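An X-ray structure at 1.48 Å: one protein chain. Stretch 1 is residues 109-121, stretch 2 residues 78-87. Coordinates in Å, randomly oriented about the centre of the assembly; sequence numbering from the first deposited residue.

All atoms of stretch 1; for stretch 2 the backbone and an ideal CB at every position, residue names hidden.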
# COMPACT_ATOMS: atom_id res chain seq x y z
N GLU A 109 10.57 6.47 -20.29
CA GLU A 109 11.25 5.37 -20.97
C GLU A 109 10.73 4.01 -20.51
O GLU A 109 11.14 2.97 -21.03
CB GLU A 109 12.76 5.41 -20.72
CG GLU A 109 13.48 6.64 -21.24
CD GLU A 109 14.96 6.65 -20.85
OE1 GLU A 109 15.27 6.99 -19.68
OE2 GLU A 109 15.80 6.29 -21.69
N PHE A 110 9.86 4.03 -19.51
CA PHE A 110 9.27 2.80 -18.97
C PHE A 110 7.75 2.93 -18.91
O PHE A 110 7.12 2.64 -17.89
CB PHE A 110 9.87 2.45 -17.61
CG PHE A 110 11.35 2.17 -17.67
CD1 PHE A 110 12.27 3.21 -17.71
CD2 PHE A 110 11.82 0.86 -17.73
CE1 PHE A 110 13.63 2.95 -17.78
CE2 PHE A 110 13.18 0.60 -17.80
CZ PHE A 110 14.08 1.64 -17.83
N GLU A 111 7.18 3.37 -20.02
CA GLU A 111 5.73 3.47 -20.20
C GLU A 111 5.06 4.43 -19.21
O GLU A 111 3.85 4.33 -18.97
CB GLU A 111 5.08 2.09 -20.11
CG GLU A 111 5.64 1.05 -21.07
CD GLU A 111 5.13 -0.34 -20.75
OE1 GLU A 111 4.05 -0.71 -21.27
OE2 GLU A 111 5.78 -1.07 -19.97
N GLY A 112 5.83 5.35 -18.64
CA GLY A 112 5.30 6.28 -17.65
C GLY A 112 5.10 5.66 -16.28
O GLY A 112 4.52 6.28 -15.38
N LYS A 113 5.58 4.44 -16.11
CA LYS A 113 5.38 3.70 -14.88
C LYS A 113 6.34 4.16 -13.78
O LYS A 113 7.41 4.68 -14.06
CB LYS A 113 5.55 2.20 -15.12
CG LYS A 113 4.48 1.56 -15.98
CD LYS A 113 4.98 0.21 -16.50
CE LYS A 113 3.88 -0.63 -17.12
NZ LYS A 113 4.42 -1.96 -17.54
N ARG A 114 5.93 3.97 -12.53
CA ARG A 114 6.69 4.43 -11.38
C ARG A 114 7.02 3.26 -10.45
O ARG A 114 6.88 2.09 -10.83
CB ARG A 114 5.91 5.54 -10.66
CG ARG A 114 5.63 6.72 -11.58
CD ARG A 114 4.81 7.82 -10.90
NE ARG A 114 5.47 8.30 -9.69
CZ ARG A 114 6.44 9.20 -9.68
NH1 ARG A 114 6.87 9.73 -10.82
NH2 ARG A 114 6.99 9.57 -8.53
N GLY A 115 7.48 3.57 -9.25
CA GLY A 115 7.91 2.53 -8.33
C GLY A 115 9.41 2.30 -8.31
O GLY A 115 10.19 3.16 -8.73
N GLU A 116 9.80 1.14 -7.81
CA GLU A 116 11.21 0.77 -7.71
C GLU A 116 11.76 0.23 -9.03
O GLU A 116 11.16 -0.66 -9.66
CB GLU A 116 11.41 -0.27 -6.61
CG GLU A 116 12.86 -0.64 -6.33
CD GLU A 116 12.97 -1.79 -5.36
OE1 GLU A 116 12.76 -2.95 -5.79
OE2 GLU A 116 13.24 -1.55 -4.17
N PHE A 117 12.89 0.79 -9.44
CA PHE A 117 13.62 0.31 -10.60
C PHE A 117 14.95 -0.24 -10.11
O PHE A 117 15.69 0.46 -9.42
CB PHE A 117 13.89 1.45 -11.58
CG PHE A 117 12.66 2.00 -12.24
CD1 PHE A 117 11.80 2.86 -11.55
CD2 PHE A 117 12.38 1.70 -13.56
CE1 PHE A 117 10.68 3.38 -12.17
CE2 PHE A 117 11.26 2.23 -14.19
CZ PHE A 117 10.40 3.06 -13.49
N GLN A 118 15.27 -1.48 -10.47
CA GLN A 118 16.58 -2.04 -10.17
C GLN A 118 17.58 -1.72 -11.27
O GLN A 118 17.21 -1.61 -12.44
CB GLN A 118 16.48 -3.55 -9.93
CG GLN A 118 15.69 -3.85 -8.66
CD GLN A 118 15.62 -5.32 -8.30
OE1 GLN A 118 16.65 -5.99 -8.17
NE2 GLN A 118 14.41 -5.83 -8.13
N ILE A 119 18.84 -1.53 -10.87
CA ILE A 119 19.91 -1.14 -11.78
C ILE A 119 21.12 -2.04 -11.56
O ILE A 119 21.63 -2.13 -10.45
CB ILE A 119 20.35 0.33 -11.55
CG1 ILE A 119 19.14 1.28 -11.62
CG2 ILE A 119 21.43 0.73 -12.57
CD1 ILE A 119 19.43 2.69 -11.09
N GLU A 120 21.56 -2.72 -12.61
CA GLU A 120 22.80 -3.50 -12.57
C GLU A 120 23.75 -2.91 -13.59
O GLU A 120 23.44 -2.87 -14.78
CB GLU A 120 22.58 -4.96 -12.94
CG GLU A 120 21.72 -5.78 -12.02
CD GLU A 120 21.67 -7.24 -12.46
OE1 GLU A 120 22.15 -7.54 -13.58
OE2 GLU A 120 21.17 -8.07 -11.69
N ALA A 121 24.93 -2.49 -13.14
CA ALA A 121 25.90 -1.88 -14.04
C ALA A 121 27.06 -2.82 -14.33
O ALA A 121 27.59 -3.46 -13.42
CB ALA A 121 26.41 -0.59 -13.46
N UNK A 78 21.72 -2.19 -16.83
CA UNK A 78 20.55 -3.03 -17.03
C UNK A 78 19.51 -2.58 -16.01
O UNK A 78 19.76 -2.58 -14.81
CB UNK A 78 20.88 -4.52 -16.88
N UNK A 79 18.34 -2.19 -16.51
CA UNK A 79 17.33 -1.60 -15.65
C UNK A 79 15.99 -2.26 -15.89
O UNK A 79 15.60 -2.53 -17.04
CB UNK A 79 17.23 -0.09 -15.88
N UNK A 80 15.28 -2.54 -14.80
CA UNK A 80 13.92 -3.02 -14.89
C UNK A 80 13.10 -2.55 -13.70
O UNK A 80 13.65 -2.21 -12.65
CB UNK A 80 13.90 -4.55 -14.98
N UNK A 81 11.79 -2.54 -13.87
CA UNK A 81 10.89 -2.25 -12.76
C UNK A 81 10.68 -3.52 -11.98
O UNK A 81 10.29 -4.53 -12.55
CB UNK A 81 9.56 -1.68 -13.25
N UNK A 82 10.91 -3.45 -10.68
CA UNK A 82 10.72 -4.61 -9.81
C UNK A 82 9.35 -5.25 -10.02
O UNK A 82 9.23 -6.48 -10.10
CB UNK A 82 10.89 -4.20 -8.34
N UNK A 83 8.34 -4.40 -10.15
CA UNK A 83 6.95 -4.85 -10.31
C UNK A 83 6.74 -5.68 -11.57
O UNK A 83 5.86 -6.54 -11.62
CB UNK A 83 6.01 -3.64 -10.34
N UNK A 84 7.54 -5.43 -12.60
CA UNK A 84 7.36 -6.10 -13.88
C UNK A 84 8.28 -7.31 -14.06
O UNK A 84 8.05 -8.15 -14.94
CB UNK A 84 7.60 -5.10 -15.02
N UNK A 85 9.32 -7.40 -13.23
CA UNK A 85 10.21 -8.55 -13.26
C UNK A 85 11.47 -8.34 -14.08
O UNK A 85 11.47 -7.62 -15.09
CB UNK A 85 9.45 -9.76 -13.81
N UNK A 86 12.55 -8.99 -13.66
CA UNK A 86 13.84 -8.87 -14.33
C UNK A 86 13.80 -9.32 -15.79
O UNK A 86 14.59 -8.85 -16.61
CB UNK A 86 14.89 -9.69 -13.57
N UNK A 87 12.88 -10.21 -16.12
CA UNK A 87 12.76 -10.68 -17.49
C UNK A 87 12.42 -9.54 -18.46
O UNK A 87 12.66 -9.66 -19.67
CB UNK A 87 11.69 -11.77 -17.57

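The strand at 78-81 runs antiparallel to strand 115-121, and, as in any extended strand, its side chains alternate between the face carrying Phe-117 and Ile-119 and the face carrying Gln-118 and Glu-120.

Position 78 pairs with Glu-120, and its CB lies on the face of that carboxylate. A long basic or polar side chain would suit it. It is Lys-78, whose N donates to Glu-120 O (2.8 Å); its NZ forms a long salt bridge with Glu-120 OE1 (4.0 Å).

At position 79 the CB turns to the other face, 4.1 Å from Phe-110 CZ and 4.9 Å from Ile-119 CG1. Such apolar surroundings favour valine, leucine, isoleucine or methionine. Ile-79 packs its CG2 against Phe-110 CZ (3.7 Å) and its CG1 against Ile-119 CG1 (4.2 Å).

Position 80 returns to the face of Gln-118 and Glu-120, where the aliphatic part of Gln-118 offers a surface that an aromatic or a long aliphatic chain could cover. Trp-80 lays its six-membered ring against Gln-118 CB, 3.7 Å from the ring centroid, while Glu-120 OE2 approaches the ring edge at CH2 (3.7 Å).

Position 81 faces the Phe-117 ring, with the carbonyl of Arg-114 beyond. An apolar residue could cover the ring, but a long donor could also reach the carbonyl. Arg-81 does both: its CG sits over one face of the ring, 3.2 Å from Phe-117 CE2, and its NE and NH2 each donate to Arg-114 O (both 2.9 Å). Lys-113 CB covers one face of the guanidinium.

The CB at position 82 is 3.4 Å from Glu-116 OE1 and 3.9 Å from Gln-118 NE2. A short side chain that both donates and accepts, serine or threonine, fits best. Thr-82 OG1 donates to Glu-116 OE1 (2.6 Å) and accepts from Gln-118 NE2 (3.0 Å).

Position 83 has a sideways CB and nothing of stretch 1 close by, so many residues would serve; it is Ala-83.

Position 84 points toward Lys-113 NZ, 5.1 Å from the CB; an acid or another acceptor would suit, though Lys-113 NZ already has Glu-111 OE2 at 2.9 Å. Asp-84 OD2 forms salt bridges with Lys-113 NZ (3.1 Å) and Arg-81 NH1 (2.7 Å).

Position 85, at phi 97° and psi 148°, would jam a CB against the preceding carbonyl; it is Gly-85.

Position 86 starts sideways in open space, and only a long chain could return to Glu-120. The extended Lys-86 does, its NZ bridging to Glu-120 OE2 (3.1 Å).

Position 87 is out of reach; it is Glu-87.

Stretch 2, residues 78-87: KIWRTADGKE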
# COMPACT_ATOMS: atom_id res chain seq x y z
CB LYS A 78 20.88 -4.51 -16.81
CG LYS A 78 19.68 -5.42 -17.04
CD LYS A 78 19.96 -6.86 -16.60
CE LYS A 78 20.99 -7.51 -17.50
NZ LYS A 78 21.19 -8.95 -17.16
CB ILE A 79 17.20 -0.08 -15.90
CG1 ILE A 79 18.55 0.60 -15.69
CG2 ILE A 79 16.14 0.54 -14.98
CD1 ILE A 79 18.54 2.10 -15.89
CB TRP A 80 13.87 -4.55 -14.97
CG TRP A 80 14.27 -5.29 -13.73
CD1 TRP A 80 13.43 -5.81 -12.78
CD2 TRP A 80 15.60 -5.63 -13.32
NE1 TRP A 80 14.17 -6.44 -11.80
CE2 TRP A 80 15.50 -6.34 -12.11
CE3 TRP A 80 16.87 -5.39 -13.86
CZ2 TRP A 80 16.61 -6.82 -11.43
CZ3 TRP A 80 17.98 -5.87 -13.18
CH2 TRP A 80 17.84 -6.57 -11.97
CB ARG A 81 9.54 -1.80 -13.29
CG ARG A 81 9.53 -0.41 -13.80
CD ARG A 81 8.14 0.04 -14.16
NE ARG A 81 7.27 0.24 -13.00
CZ ARG A 81 6.22 -0.53 -12.71
NH1 ARG A 81 5.92 -1.56 -13.49
NH2 ARG A 81 5.47 -0.27 -11.65
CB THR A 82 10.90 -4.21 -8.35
OG1 THR A 82 12.24 -3.73 -8.17
CG2 THR A 82 10.66 -5.39 -7.43
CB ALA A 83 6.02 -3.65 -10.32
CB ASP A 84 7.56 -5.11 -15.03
CG ASP A 84 6.42 -4.11 -15.13
OD1 ASP A 84 5.32 -4.44 -14.67
OD2 ASP A 84 6.64 -3.01 -15.69
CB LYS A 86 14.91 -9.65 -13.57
CG LYS A 86 16.32 -9.40 -14.06
CD LYS A 86 17.34 -10.17 -13.23
CE LYS A 86 18.75 -9.83 -13.67
NZ LYS A 86 19.76 -10.59 -12.88
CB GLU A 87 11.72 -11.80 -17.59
CG GLU A 87 10.30 -11.38 -17.22
CD GLU A 87 10.00 -11.41 -15.72
OE1 GLU A 87 10.94 -11.59 -14.91
OE2 GLU A 87 8.82 -11.25 -15.36
O HOH W 1 21.82 -9.92 -14.80
O HOH W 2 8.56 -1.65 -9.31
O HOH W 3 2.81 -3.43 -15.51
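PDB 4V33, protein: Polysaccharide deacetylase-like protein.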